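Local coordinates for protein spore germination lipase LipC (Metagenome, PDB 6NKD) that probably hydrolyses ester bonds of lipids as a GDSL-family (SGNH-type) lipase and may take part in spore germination, at residues L130-N135 with Q165-D170. Sequence-based numbering, arbitrary orientation.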
loop_
_atom_site.group_PDB
_atom_site.type_symbol
_atom_site.label_atom_id
_atom_site.label_comp_id
_atom_site.label_asym_id
_atom_site.label_seq_id
_atom_site.Cartn_x
_atom_site.Cartn_y
_atom_site.Cartn_z
ATOM N N LEU A 130 10.970 1.153 -30.868
ATOM C CA LEU A 130 11.124 -0.249 -30.511
ATOM C C LEU A 130 9.992 -0.655 -29.582
ATOM O O LEU A 130 9.723 0.033 -28.593
ATOM C CB LEU A 130 12.476 -0.495 -29.834
ATOM C CG LEU A 130 13.266 -1.716 -30.299
ATOM C CD1 LEU A 130 13.711 -1.541 -31.745
ATOM C CD2 LEU A 130 14.453 -1.944 -29.384
ATOM N N VAL A 131 9.336 -1.769 -29.897
ATOM C CA VAL A 131 8.223 -2.277 -29.103
ATOM C C VAL A 131 8.514 -3.728 -28.746
ATOM O O VAL A 131 8.739 -4.556 -29.637
ATOM C CB VAL A 131 6.879 -2.165 -29.842
ATOM C CG1 VAL A 131 5.771 -2.796 -29.016
ATOM C CG2 VAL A 131 6.558 -0.710 -30.150
ATOM N N ARG A 132 8.513 -4.031 -27.453
ATOM C CA ARG A 132 8.689 -5.389 -26.949
ATOM C C ARG A 132 7.480 -5.729 -26.087
ATOM O O ARG A 132 7.365 -5.249 -24.955
ATOM C CB ARG A 132 9.986 -5.525 -26.147
ATOM C CG ARG A 132 11.227 -5.843 -26.973
ATOM C CD ARG A 132 11.776 -4.619 -27.685
ATOM N NE ARG A 132 13.031 -4.910 -28.375
ATOM C CZ ARG A 132 13.122 -5.213 -29.666
ATOM N NH1 ARG A 132 12.031 -5.258 -30.417
ATOM N NH2 ARG A 132 14.307 -5.464 -30.209
ATOM N N LEU A 133 6.576 -6.545 -26.619
ATOM C CA LEU A 133 5.400 -6.987 -25.883
ATOM C C LEU A 133 5.603 -8.424 -25.423
ATOM O O LEU A 133 6.069 -9.272 -26.192
ATOM C CB LEU A 133 4.136 -6.863 -26.736
ATOM C CG LEU A 133 4.123 -7.520 -28.116
ATOM C CD1 LEU A 133 3.441 -8.879 -28.058
ATOM C CD2 LEU A 133 3.444 -6.616 -29.131
ATOM N N LEU A 134 5.258 -8.692 -24.169
ATOM C CA LEU A 134 5.510 -9.981 -23.542
ATOM C C LEU A 134 4.252 -10.835 -23.577
ATOM O O LEU A 134 3.152 -10.351 -23.297
ATOM C CB LEU A 134 5.975 -9.801 -22.097
ATOM C CG LEU A 134 7.165 -8.867 -21.873
ATOM C CD1 LEU A 134 6.705 -7.439 -21.600
ATOM C CD2 LEU A 134 8.036 -9.384 -20.740
ATOM N N ASN A 135 4.418 -12.110 -23.918
ATOM C CA ASN A 135 3.279 -13.011 -23.942
ATOM C C ASN A 135 2.956 -13.483 -22.525
ATOM O O ASN A 135 3.550 -13.041 -21.537
ATOM C CB ASN A 135 3.534 -14.184 -24.892
ATOM C CG ASN A 135 4.753 -15.015 -24.513
ATOM O OD1 ASN A 135 5.191 -15.030 -23.363
ATOM N ND2 ASN A 135 5.300 -15.726 -25.491
ATOM N N GLN A 165 12.161 -4.416 -35.118
ATOM C CA GLN A 165 11.415 -3.303 -34.540
ATOM C C GLN A 165 10.400 -3.794 -33.513
ATOM O O GLN A 165 10.358 -3.304 -32.379
ATOM C CB GLN A 165 10.721 -2.500 -35.643
ATOM C CG GLN A 165 11.650 -1.625 -36.475
ATOM C CD GLN A 165 12.029 -2.253 -37.803
ATOM O OE1 GLN A 165 12.131 -3.474 -37.921
ATOM N NE2 GLN A 165 12.231 -1.416 -38.815
ATOM N N ILE A 166 9.574 -4.764 -33.894
ATOM C CA ILE A 166 8.547 -5.325 -33.025
ATOM C C ILE A 166 8.918 -6.768 -32.720
ATOM O O ILE A 166 9.134 -7.567 -33.639
ATOM C CB ILE A 166 7.152 -5.243 -33.669
ATOM C CG1 ILE A 166 6.959 -3.894 -34.368
ATOM C CG2 ILE A 166 6.070 -5.467 -32.623
ATOM C CD1 ILE A 166 6.992 -2.705 -33.437
ATOM N N LYS A 167 8.992 -7.102 -31.434
ATOM C CA LYS A 167 9.329 -8.449 -31.000
ATOM C C LYS A 167 8.366 -8.894 -29.912
ATOM O O LYS A 167 7.953 -8.095 -29.066
ATOM C CB LYS A 167 10.772 -8.537 -30.483
ATOM C CG LYS A 167 11.829 -8.582 -31.578
ATOM C CD LYS A 167 13.125 -9.190 -31.062
ATOM C CE LYS A 167 14.112 -9.426 -32.192
ATOM N NZ LYS A 167 15.302 -10.193 -31.732
ATOM N N VAL A 168 8.009 -10.174 -29.943
ATOM C CA VAL A 168 7.159 -10.788 -28.931
ATOM C C VAL A 168 8.055 -11.592 -28.000
ATOM O O VAL A 168 8.713 -12.547 -28.430
ATOM C CB VAL A 168 6.076 -11.674 -29.564
ATOM C CG1 VAL A 168 5.167 -12.249 -28.491
ATOM C CG2 VAL A 168 5.276 -10.880 -30.584
ATOM N N ILE A 169 8.085 -11.206 -26.729
ATOM C CA ILE A 169 8.985 -11.827 -25.764
ATOM C C ILE A 169 8.348 -13.105 -25.236
ATOM O O ILE A 169 7.192 -13.105 -24.796
ATOM C CB ILE A 169 9.311 -10.849 -24.624
ATOM C CG1 ILE A 169 9.876 -9.548 -25.197
ATOM C CG2 ILE A 169 10.293 -11.472 -23.646
ATOM C CD1 ILE A 169 11.133 -9.730 -26.022
ATOM N N ASP A 170 9.106 -14.202 -25.278
ATOM C CA ASP A 170 8.598 -15.515 -24.883
ATOM C C ASP A 170 8.682 -15.644 -23.365
ATOM O O ASP A 170 9.556 -16.312 -22.804
ATOM C CB ASP A 170 9.373 -16.622 -25.588
ATOM C CG ASP A 170 8.654 -17.955 -25.548
ATOM O OD1 ASP A 170 7.562 -18.031 -24.943
ATOM O OD2 ASP A 170 9.179 -18.929 -26.128
#
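Val131, Leu133 and Asn135 pair with 165-170 through five backbone hydrogen bonds in parallel register. Val131 N donates to Gln165 O, and Lys167 N to Val131 O. Leu133 N meets Lys167 O, and Ile169 N reaches Leu133 O. Asn135 N closes the ladder on Ile169 O. Strands 130-134 and 166-169 are the last two of the parallel sheet, joined by helix 144-157 in a beta-alpha-beta crossover.

On one face, Val131 CB lies 3.6 Å from Ile166 CD1, and Leu133 CD1 touches Val168 CG2 at 3.7 Å. Leu157 of helix 144-157 touches Leu133 and Val168. On the other, Leu134 CG packs beside Ile169 CB at 4.0 Å, where Met198 of helix 192-204 touches Leu134, and Leu202 touches Ile169.

On this second face the Arg132 chain bends at chi2 (78°), turning CD. The guanidinium is sandwiched: Lys167 CD lies over one face, Leu130 CD2 3.3 Å above the other, offset toward the rim. NH1 bonds Pro164 O, while Lys167 NZ runs on to Ala205 O.

At the C-terminal end, Asn135 ND2 donates to Asp170 OD1 (3.3 Å) from above the carboxylate plane. Asn135 OD1 accepts from Tyr172 N. Asp170 is the N-cap of helix 171-175.

The Arg132 guanidinium thus meets aliphatic Lys167 carbon, while the two charged ends go to different carbonyls, which probably eases their repulsion. The Asn135 amide links the residue after strand 130-134 to the start of helix 171-175.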